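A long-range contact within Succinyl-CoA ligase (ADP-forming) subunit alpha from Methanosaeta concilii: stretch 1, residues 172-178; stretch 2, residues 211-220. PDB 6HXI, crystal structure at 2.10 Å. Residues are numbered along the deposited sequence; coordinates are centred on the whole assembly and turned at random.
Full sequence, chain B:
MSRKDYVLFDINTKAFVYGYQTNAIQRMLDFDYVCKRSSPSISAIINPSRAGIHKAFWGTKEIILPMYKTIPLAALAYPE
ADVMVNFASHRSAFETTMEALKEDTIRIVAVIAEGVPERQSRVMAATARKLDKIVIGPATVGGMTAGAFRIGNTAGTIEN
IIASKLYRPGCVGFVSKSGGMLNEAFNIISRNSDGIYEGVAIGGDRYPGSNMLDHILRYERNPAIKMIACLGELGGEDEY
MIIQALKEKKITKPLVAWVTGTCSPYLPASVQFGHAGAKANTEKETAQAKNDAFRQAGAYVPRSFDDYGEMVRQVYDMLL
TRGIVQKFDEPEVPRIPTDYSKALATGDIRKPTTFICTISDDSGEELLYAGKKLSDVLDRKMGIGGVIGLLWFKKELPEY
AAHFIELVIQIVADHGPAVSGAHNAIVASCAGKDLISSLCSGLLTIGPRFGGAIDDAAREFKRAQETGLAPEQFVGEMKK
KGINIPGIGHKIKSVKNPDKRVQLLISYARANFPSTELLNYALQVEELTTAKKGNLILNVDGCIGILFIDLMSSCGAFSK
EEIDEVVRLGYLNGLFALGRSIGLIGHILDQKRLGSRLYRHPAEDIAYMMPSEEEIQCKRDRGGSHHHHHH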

# COMPACT_ATOMS: atom_id res chain seq x y z
N VAL B 172 56.18 22.63 27.58
CA VAL B 172 56.12 21.53 28.55
C VAL B 172 55.80 20.18 27.93
O VAL B 172 54.81 20.03 27.22
CB VAL B 172 55.16 21.86 29.74
CG1 VAL B 172 55.30 20.84 30.87
CG2 VAL B 172 55.39 23.29 30.26
N GLY B 173 56.62 19.19 28.25
CA GLY B 173 56.43 17.79 27.87
C GLY B 173 55.87 17.09 29.08
O GLY B 173 56.57 16.97 30.09
N PHE B 174 54.60 16.68 29.03
CA PHE B 174 53.89 16.07 30.16
C PHE B 174 53.56 14.57 30.02
O PHE B 174 53.05 14.14 28.99
CB PHE B 174 52.59 16.86 30.47
CG PHE B 174 51.92 16.36 31.72
CD1 PHE B 174 52.42 16.67 32.98
CD2 PHE B 174 50.84 15.48 31.64
CE1 PHE B 174 51.85 16.13 34.13
CE2 PHE B 174 50.27 14.94 32.79
CZ PHE B 174 50.77 15.28 34.03
N VAL B 175 53.73 13.81 31.13
CA VAL B 175 53.36 12.38 31.15
C VAL B 175 52.77 11.98 32.54
O VAL B 175 53.31 12.33 33.59
CB VAL B 175 54.52 11.45 30.67
CG1 VAL B 175 55.68 11.40 31.65
CG2 VAL B 175 54.03 10.04 30.35
N SER B 176 51.64 11.29 32.51
CA SER B 176 51.01 10.80 33.73
C SER B 176 50.58 9.33 33.59
O SER B 176 50.76 8.72 32.54
CB SER B 176 49.82 11.68 34.10
OG SER B 176 48.76 11.55 33.16
N LYS B 177 50.03 8.76 34.66
CA LYS B 177 49.44 7.43 34.63
C LYS B 177 47.94 7.64 34.43
O LYS B 177 47.35 7.06 33.53
CB LYS B 177 49.73 6.66 35.93
CG LYS B 177 50.94 5.76 35.80
CD LYS B 177 51.60 5.47 37.13
CE LYS B 177 52.70 4.45 36.94
NZ LYS B 177 53.35 4.04 38.22
N SER B 178 47.35 8.56 35.20
CA SER B 178 45.93 8.89 35.20
C SER B 178 45.48 9.72 34.00
O SER B 178 46.14 10.70 33.63
CB SER B 178 45.58 9.61 36.49
OG SER B 178 44.26 10.13 36.51
N ASN B 211 56.01 2.74 28.95
CA ASN B 211 56.32 3.28 30.26
C ASN B 211 56.48 4.78 30.17
O ASN B 211 56.61 5.31 29.06
CB ASN B 211 57.59 2.60 30.81
CG ASN B 211 57.33 1.16 31.21
OD1 ASN B 211 57.62 0.22 30.46
ND2 ASN B 211 56.64 0.96 32.34
N MET B 212 56.44 5.48 31.30
CA MET B 212 56.59 6.93 31.31
C MET B 212 57.91 7.37 30.68
O MET B 212 57.92 8.35 29.92
CB MET B 212 56.47 7.51 32.72
CG MET B 212 55.05 7.57 33.25
SD MET B 212 55.10 8.16 34.95
CE MET B 212 53.50 8.34 35.25
N LEU B 213 59.01 6.63 30.96
CA LEU B 213 60.35 6.95 30.44
C LEU B 213 60.42 6.99 28.92
O LEU B 213 61.10 7.86 28.40
CB LEU B 213 61.46 6.05 31.02
CG LEU B 213 62.91 6.41 30.61
CD1 LEU B 213 63.32 7.82 31.11
CD2 LEU B 213 63.90 5.35 31.05
N ASP B 214 59.68 6.10 28.22
CA ASP B 214 59.64 6.06 26.75
C ASP B 214 59.31 7.46 26.22
O ASP B 214 60.08 8.01 25.42
CB ASP B 214 58.60 5.03 26.25
CG ASP B 214 58.76 3.61 26.78
OD1 ASP B 214 59.67 3.38 27.62
OD2 ASP B 214 57.97 2.73 26.35
N HIS B 215 58.20 8.06 26.76
CA HIS B 215 57.72 9.39 26.42
C HIS B 215 58.65 10.47 26.93
O HIS B 215 58.91 11.38 26.16
CB HIS B 215 56.27 9.60 26.87
CG HIS B 215 55.37 8.49 26.39
ND1 HIS B 215 54.96 8.42 25.07
CD2 HIS B 215 54.90 7.41 27.05
CE1 HIS B 215 54.24 7.31 24.97
NE2 HIS B 215 54.16 6.68 26.14
N ILE B 216 59.21 10.34 28.17
CA ILE B 216 60.15 11.32 28.73
C ILE B 216 61.40 11.44 27.84
O ILE B 216 61.89 12.56 27.62
CB ILE B 216 60.48 11.08 30.23
CG1 ILE B 216 59.24 11.36 31.11
CG2 ILE B 216 61.67 11.95 30.70
CD1 ILE B 216 59.34 11.01 32.60
N LEU B 217 61.89 10.30 27.31
CA LEU B 217 63.06 10.24 26.42
C LEU B 217 62.79 10.92 25.09
O LEU B 217 63.71 11.53 24.55
CB LEU B 217 63.59 8.82 26.22
CG LEU B 217 64.26 8.17 27.42
CD1 LEU B 217 64.71 6.76 27.08
CD2 LEU B 217 65.43 8.99 27.92
N ARG B 218 61.55 10.86 24.59
CA ARG B 218 61.15 11.55 23.37
C ARG B 218 61.16 13.07 23.62
O ARG B 218 61.57 13.82 22.74
CB ARG B 218 59.76 11.14 22.91
CG ARG B 218 59.63 9.78 22.26
CD ARG B 218 58.27 9.59 21.61
NE ARG B 218 57.15 9.83 22.52
CZ ARG B 218 56.44 10.96 22.57
NH1 ARG B 218 56.74 11.98 21.78
NH2 ARG B 218 55.45 11.08 23.44
N TYR B 219 60.67 13.53 24.79
CA TYR B 219 60.64 14.94 25.14
C TYR B 219 62.06 15.51 25.25
O TYR B 219 62.26 16.68 24.92
CB TYR B 219 59.90 15.18 26.46
CG TYR B 219 58.48 14.65 26.53
CD1 TYR B 219 57.72 14.48 25.38
CD2 TYR B 219 57.88 14.38 27.76
CE1 TYR B 219 56.41 14.01 25.44
CE2 TYR B 219 56.56 13.91 27.83
CZ TYR B 219 55.83 13.74 26.67
OH TYR B 219 54.54 13.28 26.75
N GLU B 220 63.02 14.67 25.70
CA GLU B 220 64.44 15.01 25.87
C GLU B 220 65.14 15.26 24.54
O GLU B 220 66.11 16.04 24.48
CB GLU B 220 65.17 13.90 26.63
CG GLU B 220 65.74 14.35 27.97
CD GLU B 220 66.97 15.26 27.94
OE1 GLU B 220 68.03 14.82 27.44
OE2 GLU B 220 66.88 16.38 28.49

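Strand 172-176 and the helix of stretch 2 pack nearly antiparallel, their axes 8.7 Å apart at closest approach and their N-to-C directions at 177°; the contact buries 377 Å², both sides summed. The CA-to-CB bond of Asn 211 points away from the strand, and Asn 211 N makes a weak hydrogen bond to Asp 214 OD2 (3.3 Å). Met 212 points toward the strand in an extended m, t, t conformation. Met 212 CG lies 3.9 Å from Val 175 CG2, while Met 212 CE runs on to the strand's end, 3.5 Å from both Ser 176 C and Lys 177 N and 3.7 Å from Lys 177 CG; a long, unbranched apolar chain suits this reach. His 215 points toward the strand, where His 215 CB lies 4.2 Å from Val 175 CG2; His 215 ND1 accepts a hydrogen bond from Arg 218 NH2 (3.2 Å), so ND1 is satisfied within stretch 2. The CA-to-CB bond of Ile 216 points sideways to the strand, but the end of the side chain comes nearer, placing Ile 216 CG1 3.6 Å from Val 175 CG1. Val 175, pointing toward the helix, is thus the apolar centre of the contact, its branched side chain meeting Met 212 and Ile 216. One turn after His 215, Tyr 219 points toward the strand and lays a ring face over Gly 173, with Gly 173 CA 3.9 Å from the Tyr 219 ring centroid in a CH-pi contact. Glycine fits here because an ideal CB on Gly 173 would point toward the helix and fall 2.7 Å from Tyr 219 CG, a clash. The same ring brings Tyr 219 CE2 to 4.3 Å from Val 175 CB and carries its OH to the backbone, where Tyr 219 OH donates a 2.8 Å hydrogen bond to Phe 174 O, the one hydrogen bond between the stretches.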